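Local coordinates for protein ribonucleoside-diphosphate reductase, alpha chain (Actinobacillus ureae ATCC 25976, PDB 6DQX) that probably reduces ribonucleoside diphosphates to their deoxy forms, as the catalytic subunit of a class Id ribonucleotide reductase, at residues Q231-L236 and D534-Y539. Residues are numbered along the deposited sequence; the frame is centred on the assembly and turned at random.
Sequences QLWAKL and DLNQLY
Trp233 and, from the other helix, Asn536 and Tyr539 bridge helices 227-243 and 532-544, whose backbones stand apart here, CA of Trp233 being 8.7 Å from CA of Asn536, so that side chains alone make the contact. Both polar partners extend from their helices: with CG anti to the backbone N (chi1 -175°), Trp233 brings its pyrrole edge up to Asn536, itself similarly extended. NE1 of Trp233 donates a hydrogen bond of 2.8 Å to OD1 of Asn536. The oxygen lies practically in the ring plane and receives the donor almost head-on to its C=O, yet the bond is bent at the hydrogen, with an N-H...O angle of 131°. OD1 is displaced to the CD1 side of NE1, 3.2 Å from CD1 of Trp233. The amide itself is turned steeply, 69° from the indole plane. Farther round the rim, on the six-membered ring, CZ2 of Trp233 lies 4.2 Å from CB of Tyr539, whose hydroxyl is hydrogen-bonded to Gln553. Trp218, Leu219 and Met222 of helix 216-223 also pack on the tryptophan. The example illustrates how one indole can join helices of the reductase barrel domain: its N-H is met by the amide oxygen, which probably sets which end of Asn536 faces the ring.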
loop_
_atom_site.group_PDB
_atom_site.type_symbol
_atom_site.label_atom_id
_atom_site.label_comp_id
_atom_site.label_asym_id
_atom_site.label_seq_id
_atom_site.Cartn_x
_atom_site.Cartn_y
_atom_site.Cartn_z
ATOM N N GLN A 231 -28.445 20.275 1.014
ATOM C CA GLN A 231 -28.300 19.168 1.997
ATOM C C GLN A 231 -26.880 18.630 2.141
ATOM O O GLN A 231 -26.464 18.251 3.229
ATOM C CB GLN A 231 -29.274 17.984 1.738
ATOM C CG GLN A 231 -30.380 17.841 2.795
ATOM C CD GLN A 231 -29.860 17.824 4.240
ATOM O OE1 GLN A 231 -28.746 17.351 4.516
ATOM N NE2 GLN A 231 -30.668 18.354 5.170
ATOM N N LEU A 232 -26.153 18.561 1.036
ATOM C CA LEU A 232 -24.762 18.130 1.075
ATOM C C LEU A 232 -23.919 19.134 1.862
ATOM O O LEU A 232 -23.131 18.751 2.710
ATOM C CB LEU A 232 -24.221 17.974 -0.343
ATOM C CG LEU A 232 -22.847 17.324 -0.485
ATOM C CD1 LEU A 232 -22.891 15.859 -0.075
ATOM C CD2 LEU A 232 -22.371 17.443 -1.928
ATOM N N TRP A 233 -24.109 20.423 1.580
ATOM C CA TRP A 233 -23.361 21.474 2.264
ATOM C C TRP A 233 -23.672 21.422 3.744
ATOM O O TRP A 233 -22.763 21.487 4.561
ATOM C CB TRP A 233 -23.700 22.833 1.670
ATOM C CG TRP A 233 -22.899 23.979 2.210
ATOM C CD1 TRP A 233 -23.369 25.048 2.916
ATOM C CD2 TRP A 233 -21.490 24.185 2.065
ATOM N NE1 TRP A 233 -22.336 25.908 3.230
ATOM C CE2 TRP A 233 -21.174 25.406 2.715
ATOM C CE3 TRP A 233 -20.462 23.466 1.444
ATOM C CZ2 TRP A 233 -19.870 25.907 2.775
ATOM C CZ3 TRP A 233 -19.157 23.968 1.512
ATOM C CH2 TRP A 233 -18.880 25.179 2.172
ATOM N N ALA A 234 -24.954 21.264 4.084
ATOM C CA ALA A 234 -25.365 21.131 5.493
ATOM C C ALA A 234 -24.666 19.977 6.197
ATOM O O ALA A 234 -24.208 20.125 7.319
ATOM C CB ALA A 234 -26.883 20.983 5.606
ATOM N N LYS A 235 -24.571 18.830 5.527
ATOM C CA LYS A 235 -23.877 17.674 6.083
ATOM C C LYS A 235 -22.371 17.948 6.289
ATOM O O LYS A 235 -21.808 17.589 7.305
ATOM C CB LYS A 235 -24.095 16.440 5.187
ATOM C CG LYS A 235 -23.518 15.170 5.781
ATOM C CD LYS A 235 -23.775 13.922 4.946
ATOM C CE LYS A 235 -23.117 12.728 5.632
ATOM N NZ LYS A 235 -23.428 11.421 4.989
ATOM N N LEU A 236 -21.730 18.592 5.319
ATOM C CA LEU A 236 -20.310 18.948 5.448
ATOM C C LEU A 236 -20.079 19.827 6.683
ATOM O O LEU A 236 -19.187 19.553 7.492
ATOM C CB LEU A 236 -19.824 19.641 4.168
ATOM C CG LEU A 236 -18.315 19.885 4.050
ATOM C CD1 LEU A 236 -17.925 20.041 2.584
ATOM C CD2 LEU A 236 -17.883 21.095 4.869
ATOM N N ASP A 534 -25.203 30.527 11.127
ATOM C CA ASP A 534 -24.116 31.490 11.342
ATOM C C ASP A 534 -22.786 30.938 10.829
ATOM O O ASP A 534 -22.013 31.688 10.248
ATOM C CB ASP A 534 -23.981 31.885 12.820
ATOM C CG ASP A 534 -25.198 32.656 13.363
ATOM O OD1 ASP A 534 -25.994 33.223 12.588
ATOM O OD2 ASP A 534 -25.340 32.710 14.598
ATOM N N LEU A 535 -22.522 29.644 11.054
ATOM C CA LEU A 535 -21.344 28.982 10.450
ATOM C C LEU A 535 -21.415 29.013 8.940
ATOM O O LEU A 535 -20.407 29.275 8.270
ATOM C CB LEU A 535 -21.194 27.523 10.900
ATOM C CG LEU A 535 -20.488 27.266 12.231
ATOM C CD1 LEU A 535 -20.742 25.832 12.682
ATOM C CD2 LEU A 535 -18.997 27.543 12.112
ATOM N N ASN A 536 -22.602 28.712 8.411
ATOM C CA ASN A 536 -22.850 28.747 6.986
ATOM C C ASN A 536 -22.395 30.096 6.413
ATOM O O ASN A 536 -21.559 30.138 5.497
ATOM C CB ASN A 536 -24.340 28.491 6.687
ATOM C CG ASN A 536 -24.651 28.496 5.207
ATOM O OD1 ASN A 536 -24.057 27.751 4.440
ATOM N ND2 ASN A 536 -25.576 29.365 4.787
ATOM N N GLN A 537 -22.907 31.190 6.973
ATOM C CA GLN A 537 -22.545 32.519 6.457
ATOM C C GLN A 537 -21.044 32.800 6.572
ATOM O O GLN A 537 -20.478 33.383 5.655
ATOM C CB GLN A 537 -23.369 33.663 7.100
ATOM C CG GLN A 537 -23.188 35.039 6.427
ATOM C CD GLN A 537 -23.482 35.024 4.920
ATOM O OE1 GLN A 537 -24.571 34.634 4.498
ATOM N NE2 GLN A 537 -22.495 35.425 4.102
ATOM N N LEU A 538 -20.406 32.371 7.667
ATOM C CA LEU A 538 -18.975 32.624 7.842
ATOM C C LEU A 538 -18.162 31.960 6.734
ATOM O O LEU A 538 -17.328 32.611 6.131
ATOM C CB LEU A 538 -18.472 32.162 9.208
ATOM C CG LEU A 538 -17.040 32.561 9.553
ATOM C CD1 LEU A 538 -16.912 34.069 9.687
ATOM C CD2 LEU A 538 -16.601 31.886 10.838
ATOM N N TYR A 539 -18.401 30.665 6.472
ATOM C CA TYR A 539 -17.696 29.975 5.384
ATOM C C TYR A 539 -17.999 30.538 3.991
ATOM O O TYR A 539 -17.104 30.661 3.141
ATOM C CB TYR A 539 -17.943 28.447 5.434
ATOM C CG TYR A 539 -17.341 27.768 6.650
ATOM C CD1 TYR A 539 -16.001 27.891 6.945
ATOM C CD2 TYR A 539 -18.122 27.009 7.516
ATOM C CE1 TYR A 539 -15.450 27.276 8.050
ATOM C CE2 TYR A 539 -17.577 26.386 8.631
ATOM C CZ TYR A 539 -16.232 26.533 8.895
ATOM O OH TYR A 539 -15.649 25.937 9.965
#